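Local coordinates for uncharacterized protein (Desulfovibrio piger, PDB 4LG3) that is of unknown function and belongs to the DUF4875 family, whose members are grouped with CamS-like proteins, at residues C132-G135 with E136-K140. Sequence-based numbering, arbitrary orientation.
With EDO (1,2-ethanediol), chain H.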
ATOM      1  N   CYS A 132       8.822  -3.274 -10.143  1.00 52.08           N
ATOM      2  CA  CYS A 132       8.201  -3.203 -11.458  1.00 54.15           C
ATOM      3  C   CYS A 132       8.762  -4.317 -12.379  1.00 56.88           C
ATOM      4  O   CYS A 132       7.972  -5.025 -13.020  1.00 56.27           O
ATOM      5  CB  CYS A 132       8.394  -1.818 -12.065  1.00 56.41           C
ATOM      6  SG  CYS A 132       7.606  -1.610 -13.683  1.00 62.12           S
ATOM      7  N   LEU A 133      10.106  -4.503 -12.396  1.00 52.37           N
ATOM      8  CA  LEU A 133      10.750  -5.555 -13.177  1.00 54.16           C
ATOM      9  C   LEU A 133      10.346  -6.924 -12.659  1.00 58.54           C
ATOM     10  O   LEU A 133       9.971  -7.767 -13.461  1.00 58.15           O
ATOM     11  CB  LEU A 133      12.268  -5.411 -13.192  1.00 56.31           C
ATOM     12  CG  LEU A 133      12.847  -4.165 -13.871  1.00 62.30           C
ATOM     13  CD1 LEU A 133      14.358  -4.198 -13.856  1.00 64.61           C
ATOM     14  CD2 LEU A 133      12.344  -4.014 -15.290  1.00 64.21           C
ATOM     15  N   TRP A 134      10.328  -7.113 -11.319  1.00 56.22           N
ATOM     16  CA  TRP A 134       9.875  -8.335 -10.639  1.00 55.51           C
ATOM     17  C   TRP A 134       8.501  -8.743 -11.167  1.00 58.66           C
ATOM     18  O   TRP A 134       8.351  -9.856 -11.657  1.00 59.13           O
ATOM     19  CB  TRP A 134       9.807  -8.121  -9.109  1.00 52.57           C
ATOM     20  CG  TRP A 134       9.654  -9.395  -8.328  1.00 53.79           C
ATOM     21  CD1 TRP A 134       8.501 -10.096  -8.113  1.00 55.70           C
ATOM     22  CD2 TRP A 134      10.707 -10.156  -7.714  1.00 55.13           C
ATOM     23  NE1 TRP A 134       8.765 -11.238  -7.393  1.00 55.68           N
ATOM     24  CE2 TRP A 134      10.112 -11.303  -7.135  1.00 58.92           C
ATOM     25  CE3 TRP A 134      12.097  -9.964  -7.566  1.00 57.89           C
ATOM     26  CZ2 TRP A 134      10.855 -12.245  -6.397  1.00 59.65           C
ATOM     27  CZ3 TRP A 134      12.835 -10.903  -6.856  1.00 60.95           C
ATOM     28  CH2 TRP A 134      12.219 -12.030  -6.282  1.00 61.50           C
ATOM     29  N   GLY A 135       7.541  -7.815 -11.110  1.00 54.05           N
ATOM     30  CA  GLY A 135       6.175  -8.021 -11.581  1.00 53.69           C
ATOM     31  C   GLY A 135       6.031  -8.365 -13.052  1.00 60.82           C
ATOM     32  O   GLY A 135       5.201  -9.201 -13.413  1.00 61.80           O
ATOM     33  N   GLU A 136       6.842  -7.738 -13.909  1.00 58.66           N
ATOM     34  CA  GLU A 136       6.821  -7.919 -15.358  1.00 60.57           C
ATOM     35  C   GLU A 136       7.457  -9.208 -15.826  1.00 64.87           C
ATOM     36  O   GLU A 136       7.031  -9.777 -16.838  1.00 65.78           O
ATOM     37  CB  GLU A 136       7.569  -6.765 -16.036  1.00 63.47           C
ATOM     38  CG  GLU A 136       6.736  -5.499 -16.178  1.00 80.70           C
ATOM     39  CD  GLU A 136       7.387  -4.323 -16.887  1.00111.78           C
ATOM     40  OE1 GLU A 136       8.541  -4.457 -17.357  1.00101.30           O
ATOM     41  OE2 GLU A 136       6.733  -3.257 -16.968  1.00111.96           O
HETATM   42  N   MSE A 137       8.507  -9.643 -15.123  1.00 60.83           N
HETATM   43  CA  MSE A 137       9.371 -10.750 -15.525  1.00 61.75           C
HETATM   44  C   MSE A 137       9.097 -12.097 -14.856  1.00 64.44           C
HETATM   45  O   MSE A 137       9.416 -13.125 -15.470  1.00 65.69           O
HETATM   46  CB  MSE A 137      10.841 -10.365 -15.249  1.00 64.28           C
HETATM   47  CG  MSE A 137      11.349  -9.221 -16.113  1.00 71.22           C
HETATM   48 SE   MSE A 137      13.172  -8.661 -15.699  0.75 80.53          SE
HETATM   49  CE  MSE A 137      13.222  -7.167 -16.840  1.00 78.11           C
ATOM     50  N   ARG A 138       8.547 -12.100 -13.617  1.00 58.27           N
ATOM     51  CA  ARG A 138       8.348 -13.300 -12.792  1.00 57.76           C
ATOM     52  C   ARG A 138       7.614 -14.450 -13.499  1.00 63.55           C
ATOM     53  O   ARG A 138       7.975 -15.611 -13.273  1.00 63.82           O
ATOM     54  CB  ARG A 138       7.679 -12.982 -11.458  1.00 53.19           C
ATOM     55  CG  ARG A 138       6.295 -12.366 -11.566  1.00 54.22           C
ATOM     56  CD  ARG A 138       5.730 -12.016 -10.214  1.00 46.94           C
ATOM     57  NE  ARG A 138       5.512 -13.164  -9.313  1.00 55.96           N
ATOM     58  CZ  ARG A 138       4.526 -14.054  -9.430  1.00 64.36           C
ATOM     59  NH1 ARG A 138       3.681 -13.991 -10.455  1.00 57.52           N
ATOM     60  NH2 ARG A 138       4.389 -15.023  -8.537  1.00 43.03           N
ATOM     61  N   GLY A 139       6.664 -14.118 -14.383  1.00 61.16           N
ATOM     62  CA  GLY A 139       5.924 -15.095 -15.186  1.00 62.82           C
ATOM     63  C   GLY A 139       6.798 -15.976 -16.072  1.00 70.32           C
ATOM     64  O   GLY A 139       6.405 -17.098 -16.405  1.00 70.74           O
ATOM     65  N   LYS A 140       8.004 -15.484 -16.440  1.00 68.76           N
ATOM     66  CA  LYS A 140       8.982 -16.222 -17.254  1.00 72.93           C
ATOM     67  C   LYS A 140       9.941 -17.041 -16.371  1.00 77.73           C
ATOM     68  O   LYS A 140      10.827 -17.714 -16.891  1.00 80.98           O
ATOM     69  CB  LYS A 140       9.803 -15.247 -18.131  1.00 77.72           C
ATOM     70  CG  LYS A 140       8.986 -14.430 -19.136  1.00100.68           C
ATOM     71  CD  LYS A 140       9.689 -13.115 -19.462  1.00114.32           C
ATOM     72  CE  LYS A 140       8.765 -12.084 -20.060  1.00124.28           C
ATOM     73  NZ  LYS A 140       7.975 -11.385 -19.021  1.00126.04           N
TER
HETATM   74  C1  EDO H 305       7.629 -14.543  -5.642  1.00 53.07           C
HETATM   75  O1  EDO H 305       7.061 -13.486  -6.449  1.00 48.12           O
HETATM   76  C2  EDO H 305       8.379 -14.014  -4.339  1.00 58.83           C
HETATM   77  O2  EDO H 305       7.867 -12.734  -3.853  1.00 57.80           O
HETATM   78  O   HOH W   1       4.907 -11.778 -15.112  1.00 50.07           O
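Trp134 and Arg138 share one ethanediol oxygen, O1, near the C-terminal end of helix 125-137. Trp134 NE1 donates to it over 3.0 Å, with an almost straight N-H...O angle of 168°. Arg138 NE donates to the same oxygen over 3.3 Å, and O1 lies in the plane of the guanidinium, at its edge. The diol probably came from the crystallisation liquor. Arg138 CG sits between its backbone N and carbonyl carbon (chi1 61°), which brings CG to 3.2 Å from Trp134 O. CD passes 4.0 Å from Trp134 CD1, and the bend at chi3 beyond it turns NE toward O1. The indole and guanidinium planes are 32° apart, and Trp134 NE1 lies at the edge of the guanidinium, near its plane. Arg138 N donates to Trp134 O, an i+4 to i alpha-helical bond, and a 3-10 segment follows. A water takes the N-H of Gly139 and donates to Gly135 O, bridging the i, i+4 pair there. On another side of the turn, Leu133 and selenomethionine Met137 run side by side. Met137 is extended beyond CG, and its CE reaches Leu133 CD2 at 3.6 Å. Both side chains pack on helix 149-160, Leu133 against Ile156 and Met137 against Leu152.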